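Local structure of putative secreted lipase (Streptomyces sp. W007, 5H6B) at residues R15-Y20 / N45-A50. The protein probably hydrolyses the ester bonds of triacylglycerols, as a thermostable secreted lipase of the alpha/beta-hydrolase superfamily from a marine bacterium. Sequence-based numbering, arbitrary orientation.
Sequences RGWNDY and NWLVLA
One face of the W17 indole is covered by the methyl group of A50, whose CB sits 3.5 Å from the centroid of the six-membered ring and 16° off its normal, a CH-pi contact. The approach is close over the ring fusion, with A50 CB 3.4 Å from CD2 of W17. At the outer part of the benzo ring the carbonyl oxygen of W46 comes in obliquely, 3.8 Å from W17 CH2, and W17 CZ2 is 3.9 Å from W46 CB. Only that CB of the W46 side chain takes part; its indole leads away, crossing W17 at about a right angle, to pack against L34 and H36. L47 CD2 adds a looser apolar touch, 4.3 Å from W17 CH2. The reach of W17 follows from its first torsion: CG is anti to the backbone N (chi1 -179°), carrying the indole from edge strand 16-17 across to segment 45-50, which runs into helix 49-54. The W46 oxygen also accepts a 2.9 Å hydrogen bond from A50 N, linking two of the residues that touch the indole. At the other end of the indole, NE1 bonds to the hydroxyl of S62 on the adjacent strand 59-63, which limits rotation of the ring. A serine in place of W17 would probably leave the A50 methyl without its aromatic cover and S62 without this indole donor. With no hydrogen bond between the two segments, the contact is dispersive packing, joining an outermost strand of the parallel alpha/beta-hydrolase sheet to a helix beside it.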
loop_
_atom_site.group_PDB
_atom_site.type_symbol
_atom_site.label_atom_id
_atom_site.label_comp_id
_atom_site.label_asym_id
_atom_site.label_seq_id
_atom_site.Cartn_x
_atom_site.Cartn_y
_atom_site.Cartn_z
ATOM N N ARG A 15 17.664 0.957 12.104
ATOM C CA ARG A 15 16.503 0.124 11.762
ATOM C C ARG A 15 15.477 0.159 12.888
ATOM O O ARG A 15 15.839 0.315 14.054
ATOM C CB ARG A 15 16.928 -1.313 11.508
ATOM C CG ARG A 15 17.652 -1.963 12.676
ATOM C CD ARG A 15 17.943 -3.419 12.387
ATOM N NE ARG A 15 18.928 -3.578 11.320
ATOM C CZ ARG A 15 19.284 -4.748 10.792
ATOM N NH1 ARG A 15 18.726 -5.882 11.217
ATOM N NH2 ARG A 15 20.203 -4.795 9.828
ATOM N N GLY A 16 14.205 0.017 12.530
ATOM C CA GLY A 16 13.124 0.084 13.510
ATOM C C GLY A 16 11.752 0.166 12.880
ATOM O O GLY A 16 11.626 0.321 11.658
ATOM N N TRP A 17 10.724 0.045 13.720
ATOM C CA TRP A 17 9.343 0.164 13.281
ATOM C C TRP A 17 8.645 1.192 14.173
ATOM O O TRP A 17 8.427 0.950 15.352
ATOM C CB TRP A 17 8.647 -1.215 13.289
ATOM C CG TRP A 17 7.196 -1.209 12.833
ATOM C CD1 TRP A 17 6.537 -0.210 12.166
ATOM C CD2 TRP A 17 6.243 -2.258 13.015
ATOM N NE1 TRP A 17 5.237 -0.570 11.935
ATOM C CE2 TRP A 17 5.028 -1.826 12.439
ATOM C CE3 TRP A 17 6.295 -3.528 13.611
ATOM C CZ2 TRP A 17 3.873 -2.616 12.440
ATOM C CZ3 TRP A 17 5.138 -4.321 13.606
ATOM C CH2 TRP A 17 3.948 -3.856 13.019
ATOM N N ASN A 18 8.304 2.342 13.587
ATOM C CA ASN A 18 7.785 3.487 14.315
ATOM C C ASN A 18 8.708 3.989 15.437
ATOM O O ASN A 18 8.253 4.579 16.421
ATOM C CB ASN A 18 6.355 3.205 14.808
ATOM C CG ASN A 18 5.375 3.095 13.668
ATOM O OD1 ASN A 18 5.629 3.592 12.570
ATOM N ND2 ASN A 18 4.249 2.466 13.919
ATOM N N ASP A 19 10.006 3.794 15.235
ATOM C CA ASP A 19 11.031 4.362 16.083
ATOM C C ASP A 19 11.473 5.662 15.395
ATOM O O ASP A 19 12.243 5.636 14.427
ATOM C CB ASP A 19 12.185 3.369 16.242
ATOM C CG ASP A 19 13.350 3.923 17.057
ATOM O OD1 ASP A 19 13.411 5.151 17.323
ATOM O OD2 ASP A 19 14.227 3.110 17.416
ATOM N N TYR A 20 10.994 6.791 15.919
ATOM C CA TYR A 20 11.320 8.124 15.384
ATOM C C TYR A 20 12.736 8.653 15.680
ATOM O O TYR A 20 13.067 9.751 15.263
ATOM C CB TYR A 20 10.247 9.138 15.811
ATOM C CG TYR A 20 8.934 8.864 15.104
ATOM C CD1 TYR A 20 7.999 7.946 15.621
ATOM C CD2 TYR A 20 8.642 9.486 13.886
ATOM C CE1 TYR A 20 6.808 7.684 14.955
ATOM C CE2 TYR A 20 7.455 9.228 13.209
ATOM C CZ TYR A 20 6.543 8.332 13.743
ATOM O OH TYR A 20 5.382 8.089 13.051
ATOM N N ASN A 45 -1.850 -5.051 9.774
ATOM C CA ASN A 45 -1.554 -5.302 8.361
ATOM C C ASN A 45 -0.077 -5.697 8.192
ATOM O O ASN A 45 0.260 -6.427 7.277
ATOM C CB ASN A 45 -1.883 -4.065 7.511
ATOM C CG ASN A 45 -2.251 -4.408 6.054
ATOM O OD1 ASN A 45 -1.632 -5.247 5.389
ATOM N ND2 ASN A 45 -3.244 -3.730 5.550
ATOM N N TRP A 46 0.782 -5.232 9.103
ATOM C CA TRP A 46 2.215 -5.224 8.887
ATOM C C TRP A 46 3.014 -6.071 9.865
ATOM O O TRP A 46 4.239 -5.944 9.905
ATOM C CB TRP A 46 2.706 -3.770 8.891
ATOM C CG TRP A 46 1.944 -2.929 7.925
ATOM C CD1 TRP A 46 1.248 -1.794 8.203
ATOM C CD2 TRP A 46 1.781 -3.163 6.511
ATOM N NE1 TRP A 46 0.672 -1.305 7.067
ATOM C CE2 TRP A 46 0.972 -2.132 6.013
ATOM C CE3 TRP A 46 2.254 -4.137 5.623
ATOM C CZ2 TRP A 46 0.616 -2.044 4.675
ATOM C CZ3 TRP A 46 1.884 -4.056 4.274
ATOM C CH2 TRP A 46 1.080 -3.014 3.816
ATOM N N LEU A 47 2.353 -6.971 10.606
ATOM C CA LEU A 47 3.056 -7.871 11.540
ATOM C C LEU A 47 4.120 -8.775 10.886
ATOM O O LEU A 47 5.065 -9.168 11.564
ATOM C CB LEU A 47 2.079 -8.744 12.335
ATOM C CG LEU A 47 1.197 -7.992 13.345
ATOM C CD1 LEU A 47 0.147 -8.936 13.905
ATOM C CD2 LEU A 47 2.019 -7.387 14.466
ATOM N N VAL A 48 3.974 -9.110 9.601
ATOM C CA VAL A 48 5.026 -9.847 8.904
ATOM C C VAL A 48 5.967 -8.887 8.182
ATOM O O VAL A 48 7.169 -8.925 8.416
ATOM C CB VAL A 48 4.454 -10.929 7.957
ATOM C CG1 VAL A 48 5.572 -11.617 7.178
ATOM C CG2 VAL A 48 3.659 -11.960 8.757
ATOM N N LEU A 49 5.428 -8.016 7.333
ATOM C CA LEU A 49 6.276 -7.158 6.485
ATOM C C LEU A 49 7.161 -6.169 7.220
ATOM O O LEU A 49 8.305 -5.970 6.802
ATOM C CB LEU A 49 5.464 -6.393 5.436
ATOM C CG LEU A 49 6.255 -5.431 4.525
ATOM C CD1 LEU A 49 7.335 -6.175 3.740
ATOM C CD2 LEU A 49 5.331 -4.667 3.574
ATOM N N ALA A 50 6.654 -5.519 8.267
ATOM C CA ALA A 50 7.475 -4.525 8.980
ATOM C C ALA A 50 8.732 -5.131 9.604
ATOM O O ALA A 50 9.823 -4.643 9.320
ATOM C CB ALA A 50 6.676 -3.716 9.999
#